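Local coordinates for protein inactive Zymogen C11 Protease (Parabacteroides distasonis, PDB 6MZO) that is an inactive zymogen of a clostripain-like C11 protease, probably a precursor of a cysteine peptidase that cleaves peptide bonds once activated, at residues I52-K56 / Q57-P61. Sequence-based numbering, arbitrary orientation.
Sequences IYTDK and QNEAP
The side chains of K56 and E59 run alongside each other where the chain reverses direction. A bend at chi3 (-89°) of K56 lays its aliphatic end along the carboxylate, so that CE, 3.1 Å from E59 OE1, comes closer than the charged nitrogen. The salt bridge from K56 NZ to E59 OE1 is accordingly long, at 3.6 Å, and the ammonium group also bonds to S30 OG on helix 26-43. E59 arrives with CG anti to its backbone N (chi1 -156°) and an extended chain, which carries OE2 back toward T54. Two waters fill in between these residues. One accepts from T54 OG1 and from the backbone N of K56 and donates to the carbonyl O of A60, linking both limbs of the turn; the other donates to T54 OG1 and to E59 OE2 (2.8 Å).

On the returning limb, P61 packs against the end of strand 49-54, resting against the ends of Y53 and D55. Its CB sits 3.3 Å from Y53 OH, at an oblique angle to the ring, while its CG lies 3.2 Å from D55 OD1. P61 CA lies 3.1 Å from T54 O, a CA-H...O contact between the two limbs. The flanking polar ends are fixed from outside: Y53 OH by Q85 and D55 OD2 by S87, with the Y53 ring stacked on Y18.

The backbone closes as a type II beta turn from K56 to E59, whose E59 N to K56 O hydrogen bond is weak (3.1 Å, 124°). This turn belongs to the hairpin connection joining strand 49-54 to its antiparallel neighbour 62-69, toward one edge of the large mixed sheet of the clostripain-family domain.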
ATOM      1  N   ILE A  52     -17.142   0.315   6.558  1.00 22.30           N
ATOM      2  CA  ILE A  52     -16.747  -0.331   5.271  1.00 22.67           C
ATOM      3  C   ILE A  52     -17.450   0.352   4.134  1.00 25.41           C
ATOM      4  O   ILE A  52     -18.668   0.659   4.241  1.00 25.65           O
ATOM      5  CB  ILE A  52     -17.186  -1.809   5.215  1.00 24.54           C
ATOM      6  CG1 ILE A  52     -16.926  -2.528   6.529  1.00 25.07           C
ATOM      7  CG2 ILE A  52     -16.548  -2.562   4.041  1.00 24.60           C
ATOM      8  CD1 ILE A  52     -15.426  -2.748   6.873  1.00 27.60           C
ATOM      9  N   TYR A  53     -16.737   0.556   3.032  1.00 24.83           N
ATOM     10  CA  TYR A  53     -17.354   1.059   1.798  1.00 27.07           C
ATOM     11  C   TYR A  53     -17.123   0.001   0.772  1.00 30.12           C
ATOM     12  O   TYR A  53     -15.944  -0.490   0.612  1.00 26.99           O
ATOM     13  CB  TYR A  53     -16.724   2.367   1.345  1.00 27.29           C
ATOM     14  CG  TYR A  53     -17.195   2.833  -0.010  1.00 29.65           C
ATOM     15  CD1 TYR A  53     -18.324   3.650  -0.132  1.00 34.22           C
ATOM     16  CD2 TYR A  53     -16.474   2.501  -1.175  1.00 30.92           C
ATOM     17  CE1 TYR A  53     -18.759   4.088  -1.385  1.00 37.87           C
ATOM     18  CE2 TYR A  53     -16.924   2.904  -2.422  1.00 34.58           C
ATOM     19  CZ  TYR A  53     -18.047   3.707  -2.506  1.00 36.42           C
ATOM     20  OH  TYR A  53     -18.411   4.142  -3.758  1.00 39.69           O
ATOM     21  N   THR A  54     -18.185  -0.399   0.095  1.00 29.43           N
ATOM     22  CA  THR A  54     -18.013  -1.302  -1.032  1.00 32.44           C
ATOM     23  C   THR A  54     -18.702  -0.782  -2.265  1.00 38.07           C
ATOM     24  O   THR A  54     -19.697  -0.017  -2.186  1.00 34.48           O
ATOM     25  CB  THR A  54     -18.571  -2.711  -0.757  1.00 31.32           C
ATOM     26  OG1 THR A  54     -19.997  -2.624  -0.577  1.00 33.37           O
ATOM     27  CG2 THR A  54     -17.942  -3.374   0.485  1.00 28.55           C
ATOM     28  N   ASP A  55     -18.224  -1.254  -3.427  1.00 34.72           N
ATOM     29  CA  ASP A  55     -18.861  -0.952  -4.730  1.00 37.77           C
ATOM     30  C   ASP A  55     -18.832  -2.208  -5.595  1.00 49.29           C
ATOM     31  O   ASP A  55     -18.175  -2.271  -6.625  1.00 52.88           O
ATOM     32  CB  ASP A  55     -18.140   0.219  -5.397  1.00 44.17           C
ATOM     33  CG  ASP A  55     -18.702   0.566  -6.780  1.00 49.45           C
ATOM     34  OD1 ASP A  55     -19.922   0.452  -7.023  1.00 48.56           O
ATOM     35  OD2 ASP A  55     -17.889   0.974  -7.613  1.00 53.35           O
ATOM     36  N   LYS A  56     -19.568  -3.225  -5.206  1.00 45.34           N
ATOM     37  CA  LYS A  56     -19.460  -4.481  -5.910  1.00 42.99           C
ATOM     38  C   LYS A  56     -20.247  -4.444  -7.205  1.00 50.82           C
ATOM     39  O   LYS A  56     -21.249  -3.722  -7.345  1.00 56.09           O
ATOM     40  CB  LYS A  56     -19.970  -5.625  -5.047  1.00 43.03           C
ATOM     41  CG  LYS A  56     -19.093  -5.875  -3.804  1.00 43.99           C
ATOM     42  CD  LYS A  56     -19.330  -7.253  -3.228  1.00 52.21           C
ATOM     43  CE  LYS A  56     -20.454  -7.253  -2.205  1.00 59.58           C
ATOM     44  NZ  LYS A  56     -20.626  -8.594  -1.557  1.00 62.90           N
ATOM     45  N   GLN A  57     -19.805  -5.260  -8.142  1.00 49.77           N
ATOM     46  CA  GLN A  57     -20.559  -5.379  -9.370  1.00 57.12           C
ATOM     47  C   GLN A  57     -21.933  -5.991  -9.060  1.00 62.27           C
ATOM     48  O   GLN A  57     -22.059  -6.871  -8.198  1.00 63.93           O
ATOM     49  CB  GLN A  57     -19.792  -6.191 -10.374  1.00 67.38           C
ATOM     50  CG  GLN A  57     -19.554  -7.620  -9.995  1.00 72.59           C
ATOM     51  CD  GLN A  57     -19.017  -8.391 -11.187  1.00 79.18           C
ATOM     52  OE1 GLN A  57     -18.944  -7.850 -12.286  1.00 80.60           O
ATOM     53  NE2 GLN A  57     -18.634  -9.649 -10.975  1.00 81.33           N
ATOM     54  N   ASN A  58     -22.963  -5.474  -9.730  1.00 65.27           N
ATOM     55  CA  ASN A  58     -24.352  -5.850  -9.474  1.00 69.41           C
ATOM     56  C   ASN A  58     -24.785  -5.508  -8.066  1.00 66.45           C
ATOM     57  O   ASN A  58     -25.603  -6.200  -7.464  1.00 69.04           O
ATOM     58  CB  ASN A  58     -24.582  -7.340  -9.751  1.00 73.74           C
ATOM     59  CG  ASN A  58     -24.399  -7.693 -11.219  1.00 78.69           C
ATOM     60  OD1 ASN A  58     -23.770  -8.702 -11.562  1.00 79.33           O
ATOM     61  ND2 ASN A  58     -24.930  -6.846 -12.096  1.00 80.92           N
ATOM     62  N   GLU A  59     -24.228  -4.425  -7.534  1.00 57.86           N
ATOM     63  CA  GLU A  59     -24.611  -3.942  -6.237  1.00 54.32           C
ATOM     64  C   GLU A  59     -24.374  -2.442  -6.281  1.00 55.09           C
ATOM     65  O   GLU A  59     -23.409  -1.987  -6.923  1.00 58.74           O
ATOM     66  CB  GLU A  59     -23.763  -4.622  -5.147  1.00 51.00           C
ATOM     67  CG  GLU A  59     -24.356  -4.675  -3.786  1.00 57.41           C
ATOM     68  CD  GLU A  59     -23.397  -5.322  -2.794  1.00 60.29           C
ATOM     69  OE1 GLU A  59     -23.386  -6.571  -2.706  1.00 66.92           O
ATOM     70  OE2 GLU A  59     -22.644  -4.571  -2.146  1.00 51.16           O
ATOM     71  N   ALA A  60     -25.223  -1.674  -5.602  1.00 51.70           N
ATOM     72  CA  ALA A  60     -24.981  -0.239  -5.447  1.00 52.42           C
ATOM     73  C   ALA A  60     -23.811  -0.028  -4.460  1.00 44.65           C
ATOM     74  O   ALA A  60     -23.621  -0.864  -3.562  1.00 42.23           O
ATOM     75  CB  ALA A  60     -26.212   0.474  -4.952  1.00 56.96           C
ATOM     76  N   PRO A  61     -23.065   1.087  -4.617  1.00 43.34           N
ATOM     77  CA  PRO A  61     -22.047   1.442  -3.608  1.00 41.57           C
ATOM     78  C   PRO A  61     -22.709   1.758  -2.275  1.00 43.07           C
ATOM     79  O   PRO A  61     -23.778   2.409  -2.240  1.00 40.83           O
ATOM     80  CB  PRO A  61     -21.383   2.693  -4.183  1.00 44.00           C
ATOM     81  CG  PRO A  61     -21.744   2.677  -5.684  1.00 48.76           C
ATOM     82  CD  PRO A  61     -23.122   2.079  -5.718  1.00 46.89           C
TER
HETATM   83  O   HOH W   1     -21.539  -2.536  -2.806  1.00 34.42           O
HETATM   84  O   HOH W   2     -21.423  -4.789   0.325  1.00 44.09           O